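Similarities with probable monooxygenase (Photorhabdus luminescens, PDB 4HB9) binds flavin-adenine dinucleotide and is probably a monooxygenase that uses this flavin to oxygenate its substrate. Local coordinates at residues G5-G10 / I145-G150; I117-L122 / I126-T131; V133-E136 / G142-I145; D156-A161 / S166-Q171. All coordinates share one frame; numbering follows the deposited sequence.

Interaction 1 of 4, residues G5-G10 / I145-G150. With FAD (flavin-adenine dinucleotide), chain B; EDO (1,2-ethanediol), chain L.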
# COMPACT_ATOMS: atom_id res chain seq x y z
N GLY A 5 21.46 -1.60 5.04
CA GLY A 5 20.91 -0.27 4.80
C GLY A 5 19.62 -0.40 4.04
O GLY A 5 19.58 -1.08 3.01
N ILE A 6 18.57 0.26 4.54
CA ILE A 6 17.24 0.22 3.92
C ILE A 6 16.89 1.64 3.47
O ILE A 6 16.99 2.60 4.26
CB ILE A 6 16.15 -0.26 4.92
CG1 ILE A 6 16.48 -1.65 5.46
CG2 ILE A 6 14.78 -0.25 4.23
CD1 ILE A 6 15.64 -2.09 6.66
N ILE A 7 16.53 1.79 2.20
CA ILE A 7 16.01 3.07 1.70
C ILE A 7 14.49 3.03 1.85
O ILE A 7 13.82 2.19 1.22
CB ILE A 7 16.36 3.37 0.24
CG1 ILE A 7 17.87 3.17 -0.03
CG2 ILE A 7 15.96 4.79 -0.10
CD1 ILE A 7 18.82 3.90 0.89
N GLY A 8 13.96 3.93 2.70
CA GLY A 8 12.52 4.04 2.92
C GLY A 8 12.02 3.51 4.25
O GLY A 8 12.10 2.31 4.53
N ALA A 9 11.50 4.42 5.07
CA ALA A 9 10.79 4.07 6.30
C ALA A 9 9.29 4.04 6.03
O ALA A 9 8.50 4.76 6.68
CB ALA A 9 11.10 5.04 7.39
N GLY A 10 8.90 3.23 5.06
CA GLY A 10 7.49 2.95 4.78
C GLY A 10 7.05 1.69 5.47
O GLY A 10 7.67 1.22 6.42
N ILE A 145 26.31 4.44 -0.46
CA ILE A 145 25.03 5.09 -0.77
C ILE A 145 25.22 6.59 -0.79
O ILE A 145 25.78 7.14 0.15
CB ILE A 145 23.96 4.79 0.31
CG1 ILE A 145 23.90 3.29 0.63
CG2 ILE A 145 22.60 5.29 -0.17
CD1 ILE A 145 23.20 3.00 1.96
N PHE A 146 24.74 7.26 -1.84
CA PHE A 146 24.79 8.72 -1.93
C PHE A 146 23.41 9.34 -1.75
O PHE A 146 22.47 8.92 -2.40
CB PHE A 146 25.28 9.13 -3.32
CG PHE A 146 26.68 8.65 -3.63
CD1 PHE A 146 27.76 9.51 -3.49
CD2 PHE A 146 26.91 7.36 -4.03
CE1 PHE A 146 29.05 9.08 -3.78
CE2 PHE A 146 28.20 6.92 -4.31
CZ PHE A 146 29.28 7.78 -4.19
N PHE A 147 23.33 10.38 -0.93
CA PHE A 147 22.09 11.10 -0.68
C PHE A 147 22.07 12.48 -1.32
O PHE A 147 23.11 13.04 -1.67
CB PHE A 147 21.83 11.17 0.82
CG PHE A 147 21.84 9.82 1.47
CD1 PHE A 147 20.74 8.98 1.34
CD2 PHE A 147 22.94 9.37 2.16
CE1 PHE A 147 20.74 7.72 1.90
CE2 PHE A 147 22.95 8.11 2.73
CZ PHE A 147 21.84 7.28 2.60
N ALA A 148 20.87 13.02 -1.48
CA ALA A 148 20.67 14.28 -2.24
C ALA A 148 21.37 15.48 -1.60
O ALA A 148 21.72 16.44 -2.28
CB ALA A 148 19.19 14.59 -2.36
N ASP A 149 21.54 15.42 -0.28
CA ASP A 149 22.21 16.51 0.44
C ASP A 149 23.74 16.41 0.33
O ASP A 149 24.46 17.25 0.90
CB ASP A 149 21.79 16.56 1.92
CG ASP A 149 22.28 15.36 2.73
OD1 ASP A 149 22.82 14.37 2.18
OD2 ASP A 149 22.11 15.41 3.97
N GLY A 150 24.23 15.40 -0.38
CA GLY A 150 25.67 15.25 -0.63
C GLY A 150 26.38 14.35 0.38
O GLY A 150 27.59 14.11 0.29
PA FAD B . 5.73 2.98 1.10
O1A FAD B . 4.94 2.53 2.30
O2A FAD B . 5.23 3.91 0.04
O5B FAD B . 7.14 3.52 1.62
C5B FAD B . 8.12 4.05 0.74
C4B FAD B . 8.99 4.93 1.60
O4B FAD B . 10.18 5.27 0.87
C3B FAD B . 8.31 6.25 2.02
O3B FAD B . 8.50 6.53 3.41
C2B FAD B . 9.01 7.26 1.13
O2B FAD B . 9.07 8.58 1.65
C1B FAD B . 10.41 6.65 1.03
N9A FAD B . 11.22 7.08 -0.11
C8A FAD B . 10.84 7.17 -1.41
N7A FAD B . 11.88 7.54 -2.20
C5A FAD B . 12.94 7.69 -1.38
C6A FAD B . 14.35 8.08 -1.58
N6A FAD B . 14.74 8.39 -2.84
N1A FAD B . 15.16 8.15 -0.50
C2A FAD B . 14.71 7.82 0.74
N3A FAD B . 13.44 7.45 1.00
C4A FAD B . 12.52 7.37 -0.02
N1 FAD B . -2.48 -2.04 0.90
C2 FAD B . -3.06 -3.10 1.52
O2 FAD B . -2.44 -4.20 1.67
N3 FAD B . -4.32 -2.99 2.00
C4 FAD B . -5.09 -1.91 1.87
O4 FAD B . -6.26 -1.90 2.34
C4X FAD B . -4.55 -0.74 1.17
N5 FAD B . -5.26 0.41 1.00
C5X FAD B . -4.71 1.45 0.34
C6 FAD B . -5.43 2.62 0.14
C7 FAD B . -4.88 3.72 -0.53
C7M FAD B . -5.67 4.99 -0.75
C8 FAD B . -3.50 3.63 -1.05
C8M FAD B . -2.87 4.80 -1.77
C9 FAD B . -2.77 2.46 -0.86
C9A FAD B . -3.31 1.36 -0.18
N10 FAD B . -2.56 0.18 0.01
C10 FAD B . -3.15 -0.89 0.68
C1' FAD B . -1.20 0.01 -0.52
C2' FAD B . -0.11 0.32 0.51
O2' FAD B . -0.34 1.57 1.13
C3' FAD B . 1.24 0.34 -0.20
O3' FAD B . 1.31 -0.76 -1.10
C4' FAD B . 2.38 0.22 0.81
O4' FAD B . 2.57 1.50 1.39
C5' FAD B . 3.68 -0.22 0.17
O5' FAD B . 4.64 -0.29 1.20
P FAD B . 6.15 0.13 0.84
O1P FAD B . 6.89 0.05 2.16
O2P FAD B . 6.61 -0.67 -0.35
O3P FAD B . 6.14 1.65 0.31
C1 EDO L . 7.24 8.99 7.01
O1 EDO L . 8.23 7.98 7.21
C2 EDO L . 7.39 9.50 5.59
O2 EDO L . 7.02 8.48 4.65
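Ile7 reaches with its CD1 methyl to the CG2 branch of Ile145, 4.2 Å from Ile7 CD1 to Ile145 CG2, and the two side chains run antiparallel to each other where they pass. The same methyl approaches the Phe147 ring obliquely, Ile7 CD1 lying 4.4 Å from Phe147 CE1, so one carbon serves two partners on strand 143-147. The branching of Ile7 suits it to a double task. With CG1 beside the backbone N (chi1 -50°), the long arm reaches the 143-147 strand while CG2, anti to that N, is placed against the adenine of FAD, 3.4 Å from Ile7 CG2 to FAD C2A. Phe132, whose backbone N is hydrogen-bonded to FAD, also packs on both Ile7 and Ile145.

Beyond Ile7 strand 3-7 ends, and the chain enters the glycine-rich turn of a Rossmann-type dinucleotide fold, consistent with a GxGxxG sequence starting at Gly8. Bare backbone lies against the cofactor here: lacking side chains, Gly8 brings its CA within 3.3 Å of FAD O4B and Gly10 its CA within 3.2 Å of FAD O5B. Gly8 also has backbone angles that favour glycine. Gly10 occupies the N-cap position before helix 11-22. Ala9 N is hydrogen-bonded to Glu31, an acid that also binds FAD.

No hydrogen bond joins the two segments. The contact is wholly apolar and buried, which implies that it depends on van der Waals fit and exclusion of water, and probably helps to seat the small antiparallel sheet against the strand that leads into the cofactor site.

Interaction 2 of 4, residues I117-L122 / I126-T131; sequences ILNKGL and IQWNKT. With FAD (flavin-adenine dinucleotide), chain B.
Asn119, at the end of helix 111-119, and Leu122 both meet Ile126 as the chain turns from that helix into strand 126-127, an edge strand of the parallel Rossmann-type sheet. A type II beta turn from Asn119 to Leu122 makes the reversal, and Gly121 takes the positive phi (93°) that glycine tolerates best.

The tight part is the buried aliphatic corner. Leu122 CB sits 3.8 Å from Ile126 CD1, and the backbone closes beside it through Ile126 N to Leu122 O, a bond of 3.0 Å running almost straight down the carbonyl direction. In branched Ile126, CG1 beside the backbone N (chi1 -60°) points CD1 at Leu122 and leaves CG2 for the broad indole face of Trp128, 3.5 Å above the ring plane, over its centre. Thr14 and His18 of helix 11-22 pack on Leu122.

The looser side is partly exposed and mixes an amide with apolar groups; short, polar Asn119 suits this boundary. Its OD1 is 4.0 Å from Ile126 CD1, a van der Waals contact. Past Trp128, Lys130 O approaches FAD C2A at 3.2 Å. At the indole edge, with the amide turned 79° to the ring, Asn119 ND2 lies near the ring plane, 4.0 Å from Trp128 CH2.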
# COMPACT_ATOMS: atom_id res chain seq x y z
N ILE A 117 2.83 3.05 14.86
CA ILE A 117 3.17 1.79 15.48
C ILE A 117 4.44 1.16 14.91
O ILE A 117 5.29 0.68 15.65
CB ILE A 117 1.98 0.82 15.39
CG1 ILE A 117 0.86 1.34 16.29
CG2 ILE A 117 2.39 -0.59 15.76
CD1 ILE A 117 -0.47 0.68 16.01
N LEU A 118 4.55 1.18 13.59
CA LEU A 118 5.77 0.73 12.92
C LEU A 118 6.99 1.59 13.29
O LEU A 118 8.10 1.05 13.45
CB LEU A 118 5.59 0.69 11.42
CG LEU A 118 4.82 -0.56 10.98
CD1 LEU A 118 4.34 -0.37 9.56
CD2 LEU A 118 5.69 -1.82 11.08
N ASN A 119 6.81 2.90 13.45
CA ASN A 119 7.94 3.77 13.79
C ASN A 119 8.42 3.65 15.23
O ASN A 119 9.58 3.93 15.53
CB ASN A 119 7.63 5.24 13.49
CG ASN A 119 7.56 5.53 12.00
OD1 ASN A 119 7.90 4.70 11.18
ND2 ASN A 119 7.11 6.73 11.66
N LYS A 120 7.54 3.18 16.13
CA LYS A 120 7.86 3.10 17.53
C LYS A 120 9.03 2.12 17.72
O LYS A 120 8.98 1.01 17.23
CB LYS A 120 6.64 2.62 18.32
CG LYS A 120 6.89 2.37 19.79
CD LYS A 120 6.80 3.65 20.61
CE LYS A 120 6.82 3.36 22.11
NZ LYS A 120 5.81 2.32 22.48
N GLY A 121 10.06 2.52 18.46
CA GLY A 121 11.19 1.64 18.69
C GLY A 121 12.30 1.83 17.66
O GLY A 121 13.37 1.27 17.84
N LEU A 122 12.03 2.58 16.59
CA LEU A 122 13.01 2.83 15.52
C LEU A 122 13.55 4.26 15.51
O LEU A 122 14.16 4.68 14.52
CB LEU A 122 12.41 2.50 14.14
CG LEU A 122 11.93 1.08 13.88
CD1 LEU A 122 11.33 0.99 12.47
CD2 LEU A 122 13.02 0.04 14.07
N ILE A 126 16.01 5.09 12.19
CA ILE A 126 15.60 5.84 11.01
C ILE A 126 16.38 7.13 10.95
O ILE A 126 16.38 7.91 11.90
CB ILE A 126 14.12 6.19 11.02
CG1 ILE A 126 13.29 4.91 11.06
CG2 ILE A 126 13.76 7.00 9.78
CD1 ILE A 126 11.85 5.15 11.41
N GLN A 127 17.06 7.32 9.83
CA GLN A 127 17.78 8.56 9.53
C GLN A 127 16.89 9.37 8.60
O GLN A 127 16.73 9.04 7.41
CB GLN A 127 19.10 8.24 8.84
CG GLN A 127 19.84 7.05 9.44
CD GLN A 127 20.10 7.19 10.93
OE1 GLN A 127 19.94 6.21 11.72
NE2 GLN A 127 20.55 8.37 11.33
N TRP A 128 16.33 10.44 9.15
CA TRP A 128 15.37 11.26 8.44
C TRP A 128 16.09 12.23 7.52
O TRP A 128 17.29 12.46 7.70
CB TRP A 128 14.51 12.04 9.45
CG TRP A 128 13.79 11.16 10.43
CD1 TRP A 128 14.18 10.87 11.70
CD2 TRP A 128 12.57 10.44 10.20
NE1 TRP A 128 13.27 10.02 12.29
CE2 TRP A 128 12.27 9.75 11.40
CE3 TRP A 128 11.72 10.31 9.11
CZ2 TRP A 128 11.13 8.93 11.52
CZ3 TRP A 128 10.56 9.49 9.24
CH2 TRP A 128 10.29 8.82 10.44
N ASN A 129 15.37 12.76 6.53
CA ASN A 129 15.89 13.75 5.59
C ASN A 129 17.07 13.25 4.77
O ASN A 129 18.00 13.99 4.48
CB ASN A 129 16.26 15.04 6.32
CG ASN A 129 15.13 15.56 7.17
OD1 ASN A 129 14.13 16.07 6.65
ND2 ASN A 129 15.27 15.44 8.49
N LYS A 130 17.01 11.98 4.40
CA LYS A 130 18.04 11.32 3.66
C LYS A 130 17.40 10.79 2.38
O LYS A 130 16.76 9.73 2.38
CB LYS A 130 18.62 10.18 4.50
CG LYS A 130 19.41 10.67 5.70
CD LYS A 130 20.85 10.94 5.26
CE LYS A 130 21.64 11.79 6.23
NZ LYS A 130 23.08 11.70 5.85
N THR A 131 17.57 11.54 1.30
CA THR A 131 17.00 11.17 0.01
C THR A 131 18.05 10.41 -0.80
O THR A 131 19.02 11.00 -1.26
CB THR A 131 16.55 12.43 -0.78
OG1 THR A 131 15.49 13.06 -0.06
CG2 THR A 131 16.04 12.08 -2.17
PA FAD B . 5.73 2.98 1.10
O1A FAD B . 4.94 2.53 2.30
O2A FAD B . 5.23 3.91 0.04
O5B FAD B . 7.14 3.52 1.62
C5B FAD B . 8.12 4.05 0.74
C4B FAD B . 8.99 4.93 1.60
O4B FAD B . 10.18 5.27 0.87
C3B FAD B . 8.31 6.25 2.02
O3B FAD B . 8.50 6.53 3.41
C2B FAD B . 9.01 7.26 1.13
O2B FAD B . 9.07 8.58 1.65
C1B FAD B . 10.41 6.65 1.03
N9A FAD B . 11.22 7.08 -0.11
C8A FAD B . 10.84 7.17 -1.41
N7A FAD B . 11.88 7.54 -2.20
C5A FAD B . 12.94 7.69 -1.38
C6A FAD B . 14.35 8.08 -1.58
N6A FAD B . 14.74 8.39 -2.84
N1A FAD B . 15.16 8.15 -0.50
C2A FAD B . 14.71 7.82 0.74
N3A FAD B . 13.44 7.45 1.00
C4A FAD B . 12.52 7.37 -0.02
N1 FAD B . -2.48 -2.04 0.90
C2 FAD B . -3.06 -3.10 1.52
O2 FAD B . -2.44 -4.20 1.67
N3 FAD B . -4.32 -2.99 2.00
C4 FAD B . -5.09 -1.91 1.87
O4 FAD B . -6.26 -1.90 2.34
C4X FAD B . -4.55 -0.74 1.17
N5 FAD B . -5.26 0.41 1.00
C5X FAD B . -4.71 1.45 0.34
C6 FAD B . -5.43 2.62 0.14
C7 FAD B . -4.88 3.72 -0.53
C7M FAD B . -5.67 4.99 -0.75
C8 FAD B . -3.50 3.63 -1.05
C8M FAD B . -2.87 4.80 -1.77
C9 FAD B . -2.77 2.46 -0.86
C9A FAD B . -3.31 1.36 -0.18
N10 FAD B . -2.56 0.18 0.01
C10 FAD B . -3.15 -0.89 0.68
C1' FAD B . -1.20 0.01 -0.52
C2' FAD B . -0.11 0.32 0.51
O2' FAD B . -0.34 1.57 1.13
C3' FAD B . 1.24 0.34 -0.20
O3' FAD B . 1.31 -0.76 -1.10
C4' FAD B . 2.38 0.22 0.81
O4' FAD B . 2.57 1.50 1.39
C5' FAD B . 3.68 -0.22 0.17
O5' FAD B . 4.64 -0.29 1.20
P FAD B . 6.15 0.13 0.84
O1P FAD B . 6.89 0.05 2.16
O2P FAD B . 6.61 -0.67 -0.35
O3P FAD B . 6.14 1.65 0.31

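Interaction 3 of 4, residues V133-E136 / G142-I145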
# COMPACT_ATOMS: atom_id res chain seq x y z
N VAL A 133 19.90 8.90 -3.83
CA VAL A 133 20.10 9.31 -5.23
C VAL A 133 20.73 8.17 -6.05
O VAL A 133 20.27 7.87 -7.15
CB VAL A 133 20.98 10.58 -5.30
CG1 VAL A 133 21.38 10.89 -6.74
CG2 VAL A 133 20.27 11.78 -4.68
N ARG A 134 21.77 7.53 -5.52
CA ARG A 134 22.40 6.40 -6.19
C ARG A 134 23.28 5.60 -5.26
O ARG A 134 23.60 6.04 -4.17
CB ARG A 134 23.24 6.86 -7.40
CG ARG A 134 24.46 7.68 -7.04
CD ARG A 134 25.15 8.27 -8.27
NE ARG A 134 26.21 9.17 -7.83
CZ ARG A 134 27.48 8.83 -7.64
NH1 ARG A 134 27.91 7.59 -7.88
NH2 ARG A 134 28.35 9.74 -7.22
N TYR A 135 23.69 4.42 -5.71
CA TYR A 135 24.69 3.65 -5.01
C TYR A 135 25.84 3.27 -5.93
O TYR A 135 25.70 3.28 -7.17
CB TYR A 135 24.07 2.39 -4.43
CG TYR A 135 23.59 1.40 -5.46
CD1 TYR A 135 24.47 0.48 -6.04
CD2 TYR A 135 22.26 1.37 -5.85
CE1 TYR A 135 24.03 -0.44 -6.98
CE2 TYR A 135 21.80 0.46 -6.78
CZ TYR A 135 22.69 -0.44 -7.35
OH TYR A 135 22.24 -1.35 -8.26
N GLU A 136 26.96 2.92 -5.29
CA GLU A 136 28.15 2.39 -5.96
C GLU A 136 28.69 1.20 -5.21
O GLU A 136 28.85 1.25 -3.99
CB GLU A 136 29.28 3.42 -5.96
CG GLU A 136 29.13 4.57 -6.93
CD GLU A 136 30.34 5.49 -6.95
OE1 GLU A 136 31.20 5.38 -6.04
OE2 GLU A 136 30.42 6.34 -7.87
N GLY A 142 31.03 -4.27 -0.30
CA GLY A 142 30.32 -3.16 0.36
C GLY A 142 29.69 -2.21 -0.64
O GLY A 142 30.06 -2.21 -1.82
N ILE A 143 28.75 -1.41 -0.17
CA ILE A 143 27.99 -0.51 -1.02
C ILE A 143 28.02 0.88 -0.46
O ILE A 143 27.76 1.08 0.73
CB ILE A 143 26.53 -0.96 -1.11
CG1 ILE A 143 26.45 -2.40 -1.63
CG2 ILE A 143 25.72 -0.03 -2.01
CD1 ILE A 143 25.14 -3.07 -1.30
N LYS A 144 28.33 1.84 -1.31
CA LYS A 144 28.37 3.23 -0.93
C LYS A 144 27.04 3.84 -1.39
O LYS A 144 26.70 3.74 -2.56
CB LYS A 144 29.56 3.95 -1.60
CG LYS A 144 29.72 5.39 -1.16
CD LYS A 144 31.01 6.00 -1.67
CE LYS A 144 31.27 7.35 -1.02
NZ LYS A 144 32.41 8.10 -1.64
N ILE A 145 26.31 4.44 -0.46
CA ILE A 145 25.03 5.09 -0.77
C ILE A 145 25.22 6.59 -0.79
O ILE A 145 25.78 7.14 0.15
CB ILE A 145 23.96 4.79 0.31
CG1 ILE A 145 23.90 3.29 0.63
CG2 ILE A 145 22.60 5.29 -0.17
CD1 ILE A 145 23.20 3.00 1.96
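A chi1 of 66° sets Tyr135 CG between its own backbone N and carbonyl carbon, carrying the ring away from the neighbouring strand while CB stays against it, 3.8 Å from Tyr135 CB to Ile143 CG2. That methyl, anti to the backbone N of Ile143, meets the ring obliquely. Tyr135, Ile143 and Ile145 form a buried, largely apolar face, which suits two isoleucines and an aromatic ring; Leu158 of strand 157-160 packs on all three.

The other face carries Glu136 and Lys144, whose long charged chains suit a more exposed surface. Lys144 is extended, its NZ 5.3 Å from Glu136 OE1, too far for a salt bridge. Glu136 is instead paired with Arg134 on its own strand: Arg134 NH1 is 2.8 Å from Glu136 OE2, which lies in the guanidinium plane, although the donor stands 48° out of the carboxylate plane.

The backbones join at the hydrogen-bonded pair Glu136 and Lys144, with Glu136 N to Lys144 O at 2.9 Å and Lys144 N to Glu136 O at 2.8 Å. Tyr135 and Ile145 make the adjoining non-hydrogen-bonded pair. Two residues, Val133 and Arg134, stand opposite the single Phe146, making a classic beta bulge within this antiparallel beta hairpin, part of the three-stranded sheet beside the Rossmann-type core.

Interaction 4 of 4, residues D156-A161 / S166-Q171. With FAD (flavin-adenine dinucleotide), chain B.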
# COMPACT_ATOMS: atom_id res chain seq x y z
N ASP A 156 26.69 -3.07 3.93
CA ASP A 156 27.04 -4.37 3.34
C ASP A 156 25.92 -4.96 2.47
O ASP A 156 26.17 -5.77 1.59
CB ASP A 156 27.41 -5.33 4.47
CG ASP A 156 28.55 -4.79 5.32
OD1 ASP A 156 29.59 -4.44 4.75
OD2 ASP A 156 28.37 -4.63 6.53
N VAL A 157 24.67 -4.55 2.74
CA VAL A 157 23.51 -5.00 2.00
C VAL A 157 22.63 -3.77 1.83
O VAL A 157 22.45 -3.00 2.77
CB VAL A 157 22.72 -6.08 2.76
CG1 VAL A 157 21.38 -6.39 2.09
CG2 VAL A 157 23.53 -7.36 2.89
N LEU A 158 22.10 -3.57 0.63
CA LEU A 158 21.22 -2.42 0.39
C LEU A 158 19.85 -2.93 0.01
O LEU A 158 19.71 -3.72 -0.92
CB LEU A 158 21.75 -1.54 -0.74
CG LEU A 158 20.92 -0.30 -1.12
CD1 LEU A 158 20.84 0.70 0.01
CD2 LEU A 158 21.51 0.35 -2.36
N VAL A 159 18.83 -2.46 0.73
CA VAL A 159 17.48 -2.86 0.40
C VAL A 159 16.67 -1.65 -0.02
O VAL A 159 16.53 -0.70 0.75
CB VAL A 159 16.76 -3.53 1.60
CG1 VAL A 159 15.38 -3.98 1.17
CG2 VAL A 159 17.55 -4.70 2.12
N GLY A 160 16.14 -1.69 -1.24
CA GLY A 160 15.27 -0.64 -1.75
C GLY A 160 13.86 -0.95 -1.29
O GLY A 160 13.22 -1.86 -1.82
N ALA A 161 13.40 -0.21 -0.28
CA ALA A 161 12.01 -0.26 0.19
C ALA A 161 11.38 1.11 -0.03
O ALA A 161 10.63 1.63 0.82
CB ALA A 161 11.97 -0.66 1.66
N SER A 166 10.66 3.68 -7.14
CA SER A 166 11.94 3.43 -6.49
C SER A 166 13.16 3.75 -7.35
O SER A 166 13.34 3.14 -8.40
CB SER A 166 11.97 1.96 -6.11
OG SER A 166 13.25 1.48 -5.79
N LYS A 167 13.98 4.68 -6.90
CA LYS A 167 15.25 4.97 -7.58
C LYS A 167 16.23 3.81 -7.45
O LYS A 167 17.06 3.61 -8.33
CB LYS A 167 15.92 6.23 -7.04
CG LYS A 167 15.12 7.51 -7.19
CD LYS A 167 14.66 7.77 -8.61
CE LYS A 167 13.77 9.01 -8.67
NZ LYS A 167 14.45 10.22 -8.11
N VAL A 168 16.14 3.04 -6.37
CA VAL A 168 16.98 1.87 -6.22
C VAL A 168 16.68 0.88 -7.33
O VAL A 168 17.60 0.38 -7.96
CB VAL A 168 16.84 1.19 -4.85
CG1 VAL A 168 17.74 -0.04 -4.76
CG2 VAL A 168 17.19 2.17 -3.75
N ARG A 169 15.38 0.59 -7.54
CA ARG A 169 14.97 -0.32 -8.62
C ARG A 169 15.39 0.23 -9.99
O ARG A 169 15.86 -0.52 -10.86
CB ARG A 169 13.44 -0.54 -8.66
CG ARG A 169 13.02 -1.57 -9.72
CD ARG A 169 11.59 -1.47 -10.21
NE ARG A 169 11.22 -0.15 -10.76
CZ ARG A 169 10.31 0.67 -10.23
NH1 ARG A 169 10.05 1.84 -10.81
NH2 ARG A 169 9.66 0.35 -9.12
N LYS A 170 15.22 1.53 -10.16
CA LYS A 170 15.53 2.15 -11.46
C LYS A 170 17.03 1.99 -11.77
O LYS A 170 17.39 1.82 -12.93
CB LYS A 170 15.10 3.61 -11.48
CG LYS A 170 13.61 3.85 -11.76
CD LYS A 170 13.24 5.30 -11.46
CE LYS A 170 11.99 5.80 -12.16
NZ LYS A 170 10.91 4.80 -12.26
N GLN A 171 17.87 2.00 -10.75
CA GLN A 171 19.30 1.82 -10.94
C GLN A 171 19.66 0.36 -11.08
O GLN A 171 20.41 0.01 -11.97
CB GLN A 171 20.12 2.44 -9.83
CG GLN A 171 21.60 2.26 -10.09
CD GLN A 171 22.51 2.90 -9.08
OE1 GLN A 171 22.17 3.89 -8.41
NE2 GLN A 171 23.71 2.35 -8.99
PA FAD B . 5.73 2.98 1.10
O1A FAD B . 4.94 2.53 2.30
O2A FAD B . 5.23 3.91 0.04
O5B FAD B . 7.14 3.52 1.62
C5B FAD B . 8.12 4.05 0.74
C4B FAD B . 8.99 4.93 1.60
O4B FAD B . 10.18 5.27 0.87
C3B FAD B . 8.31 6.25 2.02
O3B FAD B . 8.50 6.53 3.41
C2B FAD B . 9.01 7.26 1.13
O2B FAD B . 9.07 8.58 1.65
C1B FAD B . 10.41 6.65 1.03
N9A FAD B . 11.22 7.08 -0.11
C8A FAD B . 10.84 7.17 -1.41
N7A FAD B . 11.88 7.54 -2.20
C5A FAD B . 12.94 7.69 -1.38
C6A FAD B . 14.35 8.08 -1.58
N6A FAD B . 14.74 8.39 -2.84
N1A FAD B . 15.16 8.15 -0.50
C2A FAD B . 14.71 7.82 0.74
N3A FAD B . 13.44 7.45 1.00
C4A FAD B . 12.52 7.37 -0.02
N1 FAD B . -2.48 -2.04 0.90
C2 FAD B . -3.06 -3.10 1.52
O2 FAD B . -2.44 -4.20 1.67
N3 FAD B . -4.32 -2.99 2.00
C4 FAD B . -5.09 -1.91 1.87
O4 FAD B . -6.26 -1.90 2.34
C4X FAD B . -4.55 -0.74 1.17
N5 FAD B . -5.26 0.41 1.00
C5X FAD B . -4.71 1.45 0.34
C6 FAD B . -5.43 2.62 0.14
C7 FAD B . -4.88 3.72 -0.53
C7M FAD B . -5.67 4.99 -0.75
C8 FAD B . -3.50 3.63 -1.05
C8M FAD B . -2.87 4.80 -1.77
C9 FAD B . -2.77 2.46 -0.86
C9A FAD B . -3.31 1.36 -0.18
N10 FAD B . -2.56 0.18 0.01
C10 FAD B . -3.15 -0.89 0.68
C1' FAD B . -1.20 0.01 -0.52
C2' FAD B . -0.11 0.32 0.51
O2' FAD B . -0.34 1.57 1.13
C3' FAD B . 1.24 0.34 -0.20
O3' FAD B . 1.31 -0.76 -1.10
C4' FAD B . 2.38 0.22 0.81
O4' FAD B . 2.57 1.50 1.39
C5' FAD B . 3.68 -0.22 0.17
O5' FAD B . 4.64 -0.29 1.20
P FAD B . 6.15 0.13 0.84
O1P FAD B . 6.89 0.05 2.16
O2P FAD B . 6.61 -0.67 -0.35
O3P FAD B . 6.14 1.65 0.31
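Val168 packs on Gly160 at the start of a helix whose one flat group, the Arg169 guanidinium, turns away from the strand; it has Ser166 O over the centre of one face, 4.2 Å above its plane, and its NH2 is hydrogen-bonded to the carbonyls of Ser164 and Ala319. The setting is the strand-to-helix connection after strand 157-160 of the parallel Rossmann-type sheet, with helix 167-172 lying against that strand.

Gly160 is the close point. All three side-chain carbons of Val168 stand 3.9 Å from Gly160 CA, so the valine fork straddles the bare backbone; glycine suits this place because its bare CA lets Val168 come so near. Compact, branched Val168 has CG1 anti to its backbone N (chi1 179°), which also lets Val168 CG1 touch Leu158 CD2 at 4.5 Å. Phe132 and Ile7 also pack on this valine, so its surroundings are largely apolar.

Just past the glycine, Ala161 reaches the cofactor, its O 3.5 Å from FAD C5B. Ser166 starts the helix as its N-cap, and Asp162 is hydrogen-bonded to that serine's hydroxyl oxygen. The same oxygen takes up a backbone N-H of the first turn in a nearly straight bond, Arg169 N to Ser166 OG at 2.9 Å, 171° at the hydrogen.

Overall arrangement
Along the chain, interactions 2, 3 and 4 follow in series; interaction 1 starts on strand 3-7, so the chain between its segments contains interaction 2, and it ends on the same strand, 143-147, as interaction 3, sharing Ile145. Interactions 1, 2 and 4 reach the parallel sheet, where strands 3-7 and 157-160 are neighbours and 126-127 forms an edge. The centres of interactions 1, 3 and 4 lie about 9 Å from one another, a compact cluster whose buried side is apolar, where the two sheets meet; interaction 2 stands about 11 Å from interaction 1 and 17 Å from interaction 4, centre to centre. Interactions 1, 2 and 4 border the adenosine part of FAD, while interaction 3 belongs to the sheet packed beside them.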